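Local coordinates for protein amidohydrolase (Staphylococcus aureus, PDB 3NUR) that is a putative metal-dependent amidohydrolase with a TIM-barrel fold, probably hydrolysing a carbon-nitrogen bond in a substrate that has not been identified, at residues Glu148-Ile151 with Asn152-Phe156; Leu92-Asn96 with Gly97-Asn101. All coordinates share one frame; numbering follows the deposited sequence.

Interaction 1. Residues Glu148-Ile151 with Asn152-Phe156; sequences ERCI and NDLGF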
loop_
_atom_site.group_PDB
_atom_site.type_symbol
_atom_site.label_atom_id
_atom_site.label_comp_id
_atom_site.label_asym_id
_atom_site.label_seq_id
_atom_site.Cartn_x
_atom_site.Cartn_y
_atom_site.Cartn_z
ATOM N N GLU A 148 -3.463 16.747 3.646
ATOM C CA GLU A 148 -4.628 17.443 4.193
ATOM C C GLU A 148 -5.527 17.918 3.051
ATOM O O GLU A 148 -6.754 17.765 3.151
ATOM C CB GLU A 148 -4.185 18.619 5.098
ATOM C CG GLU A 148 -5.336 19.332 5.813
ATOM C CD GLU A 148 -6.022 20.469 5.068
ATOM O OE1 GLU A 148 -5.332 21.216 4.336
ATOM O OE2 GLU A 148 -7.253 20.624 5.236
ATOM N N ARG A 149 -4.922 18.472 1.967
ATOM C CA ARG A 149 -5.666 18.958 0.797
ATOM C C ARG A 149 -6.421 17.804 0.132
ATOM O O ARG A 149 -7.596 17.948 -0.170
ATOM C CB ARG A 149 -4.741 19.656 -0.213
ATOM C CG ARG A 149 -5.490 20.307 -1.364
ATOM C CD ARG A 149 -4.556 20.935 -2.364
ATOM N NE ARG A 149 -3.951 19.961 -3.271
ATOM C CZ ARG A 149 -4.450 19.623 -4.454
ATOM N NH1 ARG A 149 -3.806 18.767 -5.227
ATOM N NH2 ARG A 149 -5.607 20.131 -4.866
ATOM N N CYS A 150 -5.757 16.650 -0.051
ATOM C CA CYS A 150 -6.372 15.474 -0.662
ATOM C C CYS A 150 -7.574 15.000 0.124
ATOM O O CYS A 150 -8.607 14.697 -0.465
ATOM C CB CYS A 150 -5.341 14.360 -0.818
ATOM S SG CYS A 150 -4.169 14.641 -2.164
ATOM N N ILE A 151 -7.444 14.933 1.452
ATOM C CA ILE A 151 -8.524 14.446 2.289
ATOM C C ILE A 151 -9.654 15.450 2.355
ATOM O O ILE A 151 -10.782 15.104 2.025
ATOM C CB ILE A 151 -8.021 13.967 3.690
ATOM C CG1 ILE A 151 -6.870 12.914 3.597
ATOM C CG2 ILE A 151 -9.175 13.478 4.598
ATOM C CD1 ILE A 151 -6.956 11.766 2.593
ATOM N N ASN A 152 -9.350 16.692 2.745
ATOM C CA ASN A 152 -10.374 17.725 2.933
ATOM C C ASN A 152 -10.947 18.394 1.681
ATOM O O ASN A 152 -12.125 18.739 1.682
ATOM C CB ASN A 152 -9.951 18.720 4.025
ATOM C CG ASN A 152 -9.847 18.082 5.397
ATOM O OD1 ASN A 152 -10.463 17.045 5.684
ATOM N ND2 ASN A 152 -9.045 18.666 6.266
ATOM N N ASP A 153 -10.145 18.589 0.627
ATOM C CA ASP A 153 -10.634 19.211 -0.605
ATOM C C ASP A 153 -11.008 18.208 -1.664
ATOM O O ASP A 153 -11.945 18.462 -2.403
ATOM C CB ASP A 153 -9.600 20.185 -1.214
ATOM C CG ASP A 153 -9.222 21.382 -0.371
ATOM O OD1 ASP A 153 -9.736 21.497 0.767
ATOM O OD2 ASP A 153 -8.422 22.223 -0.859
ATOM N N LEU A 154 -10.248 17.097 -1.798
ATOM C CA LEU A 154 -10.485 16.145 -2.870
ATOM C C LEU A 154 -11.339 14.936 -2.491
ATOM O O LEU A 154 -11.727 14.189 -3.379
ATOM C CB LEU A 154 -9.162 15.709 -3.555
ATOM C CG LEU A 154 -8.193 16.821 -4.014
ATOM C CD1 LEU A 154 -6.988 16.221 -4.734
ATOM C CD2 LEU A 154 -8.908 17.860 -4.949
ATOM N N GLY A 155 -11.612 14.758 -1.201
ATOM C CA GLY A 155 -12.426 13.641 -0.730
ATOM C C GLY A 155 -11.715 12.298 -0.796
ATOM O O GLY A 155 -12.366 11.241 -0.857
ATOM N N PHE A 156 -10.367 12.325 -0.756
ATOM C CA PHE A 156 -9.565 11.097 -0.745
ATOM C C PHE A 156 -9.670 10.444 0.644
ATOM O O PHE A 156 -10.097 11.083 1.610
ATOM C CB PHE A 156 -8.100 11.380 -1.158
ATOM C CG PHE A 156 -7.854 11.651 -2.634
ATOM C CD1 PHE A 156 -8.919 11.821 -3.523
ATOM C CD2 PHE A 156 -6.561 11.816 -3.119
ATOM C CE1 PHE A 156 -8.689 12.109 -4.869
ATOM C CE2 PHE A 156 -6.331 12.103 -4.467
ATOM C CZ PHE A 156 -7.396 12.254 -5.333
HETATM O O HOH W 1 -7.636 21.990 -3.572
HETATM O O HOH W 2 -12.294 12.333 2.594
#
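C150 meets the ring of F156 on the tightly packed side of this helix end. Its CB comes within 3.6 Å of F156 CD2, approaching the ring obliquely, while SG lies 4.7 Å from the centroid of that ring and 52° off its normal, a slanting sulfur-aromatic contact. The ring is also flanked by L154, whose CB sits above one face, displaced toward the rim. N115 and L118 of helix 104-124 close over this apolar cluster. I151 adds its terminal CD1, 3.9 Å from F156 CB, and reaches L185 of helix 176-185.

The backbone bonds show how helix 140-152 runs out in this alpha-to-beta loop of the TIM barrel, just ahead of strand 159-162. R149 O accepts from both D153 N and L154 N, so the spacing is already widening there. G155 then takes a positive phi of 73°, and the chain turns enough for F156 N to reach C150 O at 3.0 Å. That bond reaches back six residues, past the i+4 spacing of a regular helix.

Polar groups dominate the solvent side, which is looser. N152 ND2 donates to E148 OE2 at 2.8 Å; the oxygen offers its anti lone pair and lies close to the plane of the N152 amide, although carboxylate and amide are steeply inclined to each other. R149 extends with CG opposite its backbone nitrogen and bends at chi3 (79°), laying one guanidinium face over L154 CD1. Salt bridges to E146 and D116 hold its charge. Its NH2 reaches D153 OD2 through a water lying in the guanidinium plane, and a second water spans I151 O and F156 O.

Interaction 2. Residues Leu92-Asn96 with Gly97-Asn101; sequences LSYGN and GSPSN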
loop_
_atom_site.group_PDB
_atom_site.type_symbol
_atom_site.label_atom_id
_atom_site.label_comp_id
_atom_site.label_asym_id
_atom_site.label_seq_id
_atom_site.Cartn_x
_atom_site.Cartn_y
_atom_site.Cartn_z
ATOM N N LEU A 92 -7.807 3.935 -5.764
ATOM C CA LEU A 92 -6.779 4.242 -6.753
ATOM C C LEU A 92 -5.543 4.970 -6.197
ATOM O O LEU A 92 -5.678 5.919 -5.421
ATOM C CB LEU A 92 -7.394 5.047 -7.931
ATOM C CG LEU A 92 -8.445 4.341 -8.811
ATOM C CD1 LEU A 92 -8.994 5.294 -9.889
ATOM C CD2 LEU A 92 -7.862 3.138 -9.492
ATOM N N SER A 93 -4.346 4.507 -6.615
ATOM C CA SER A 93 -3.049 5.073 -6.225
ATOM C C SER A 93 -2.113 5.147 -7.426
ATOM O O SER A 93 -2.281 4.362 -8.345
ATOM C CB SER A 93 -2.406 4.196 -5.166
ATOM O OG SER A 93 -2.235 2.874 -5.655
ATOM N N TYR A 94 -1.129 6.076 -7.432
ATOM C CA TYR A 94 -0.193 6.190 -8.549
ATOM C C TYR A 94 0.682 4.934 -8.665
ATOM O O TYR A 94 1.127 4.401 -7.647
ATOM C CB TYR A 94 0.672 7.459 -8.443
ATOM C CG TYR A 94 1.055 7.998 -9.803
ATOM C CD1 TYR A 94 0.340 9.041 -10.389
ATOM C CD2 TYR A 94 2.120 7.448 -10.519
ATOM C CE1 TYR A 94 0.658 9.507 -11.670
ATOM C CE2 TYR A 94 2.462 7.921 -11.785
ATOM C CZ TYR A 94 1.719 8.942 -12.362
ATOM O OH TYR A 94 2.059 9.407 -13.606
ATOM N N GLY A 95 0.870 4.462 -9.891
ATOM C CA GLY A 95 1.647 3.268 -10.205
ATOM C C GLY A 95 3.113 3.535 -10.487
ATOM O O GLY A 95 3.746 4.354 -9.813
ATOM N N ASN A 96 3.672 2.804 -11.456
ATOM C CA ASN A 96 5.103 2.892 -11.801
ATOM C C ASN A 96 5.541 4.302 -12.143
ATOM O O ASN A 96 4.819 5.012 -12.832
ATOM C CB ASN A 96 5.425 1.957 -12.957
ATOM C CG ASN A 96 5.134 0.509 -12.678
ATOM O OD1 ASN A 96 5.037 0.067 -11.521
ATOM N ND2 ASN A 96 4.985 -0.262 -13.744
ATOM N N GLY A 97 6.701 4.700 -11.629
ATOM C CA GLY A 97 7.254 6.030 -11.878
ATOM C C GLY A 97 6.549 7.149 -11.147
ATOM O O GLY A 97 6.488 8.271 -11.644
ATOM N N SER A 98 5.984 6.857 -9.962
ATOM C CA SER A 98 5.274 7.868 -9.168
ATOM C C SER A 98 6.140 9.132 -8.951
ATOM O O SER A 98 7.331 8.999 -8.654
ATOM C CB SER A 98 4.885 7.291 -7.812
ATOM O OG SER A 98 4.188 8.240 -7.022
ATOM N N PRO A 99 5.549 10.344 -9.052
ATOM C CA PRO A 99 6.326 11.574 -8.782
ATOM C C PRO A 99 6.736 11.728 -7.313
ATOM O O PRO A 99 7.489 12.644 -6.998
ATOM C CB PRO A 99 5.387 12.701 -9.223
ATOM C CG PRO A 99 4.012 12.131 -9.099
ATOM C CD PRO A 99 4.144 10.654 -9.393
ATOM N N SER A 100 6.267 10.826 -6.414
ATOM C CA SER A 100 6.658 10.857 -5.001
ATOM C C SER A 100 8.176 10.619 -4.837
ATOM O O SER A 100 8.741 11.004 -3.818
ATOM C CB SER A 100 5.900 9.788 -4.223
ATOM O OG SER A 100 6.253 8.495 -4.689
ATOM N N ASN A 101 8.828 9.966 -5.820
ATOM C CA ASN A 101 10.268 9.683 -5.711
ATOM C C ASN A 101 11.166 10.850 -6.167
ATOM O O ASN A 101 12.379 10.788 -5.992
ATOM C CB ASN A 101 10.626 8.354 -6.390
ATOM C CG ASN A 101 10.160 7.171 -5.581
ATOM O OD1 ASN A 101 10.729 6.851 -4.531
ATOM N ND2 ASN A 101 9.025 6.591 -5.963
HETATM O O HOH W 3 2.441 6.427 -5.640
#
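Y94 and P99 cross at about a right angle, with the proline presented to the flat of the tyrosine ring. P99 CD stands 3.9 Å from the ring centroid and 8° off the normal, so its C-H bonds meet the middle of the face in a CH-pi contact. S98 approaches differently: its CA lies 3.5 Å from Y94 CD2, obliquely, so that serine and proline together wrap one side of the ring. A chi1 of -149° for Y94, some 30° from the fully anti position, swings the ring toward the returning chain. The hydroxyl at its far end is held by Q37 and by the backbone of I33.

The reversal that brings these groups together is a type II beta turn from G95 to S98, in which G97 occupies the third position with positive phi, as is usual for this turn type. S98 turns OG away from its own nitrogen (chi1 -180°), leaving the oxygen 3.9 Å from Y94 CB. From there it hydrogen-bonds S100 OG at 3.1 Å. A water donates to Y94 O and also binds S98 OG, bridging the two limbs of the loop on the side of the serine hydroxyl. At the tip, N96 points its CB away from the returning limb, and its backbone is tied to Y319 and Q37.

The loop carries the chain from strand 87-94 toward helix 104-124, one beta-to-alpha connection of the barrel. Y31, at the end of the neighbouring strand 24-31, meets the Y94 ring edge-to-face. A114 and L110 of helix 104-124 pack on Y94 and P99 respectively, and M162 of strand 159-162 touches S98 and N101.

Interaction 1 and interaction 2 illustrate the two kinds of connection in a TIM barrel. Residues 92-101 lead out of a strand into a helix, whereas residues 148-156 lead out of a helix toward the next strand. Beta-to-alpha loops carry the active site in this fold, and accordingly the side chain of N96 is about 7 Å from the calcium ion bound by E28, H30, H192 and D316. The centres of the two contacts are 18 Å apart, and their nearest atoms, about 6 Å apart, do not touch. Helix 104-124 relates them, packing against Y94 and P99 of interaction 2 and against C150, L154 and F156 of interaction 1.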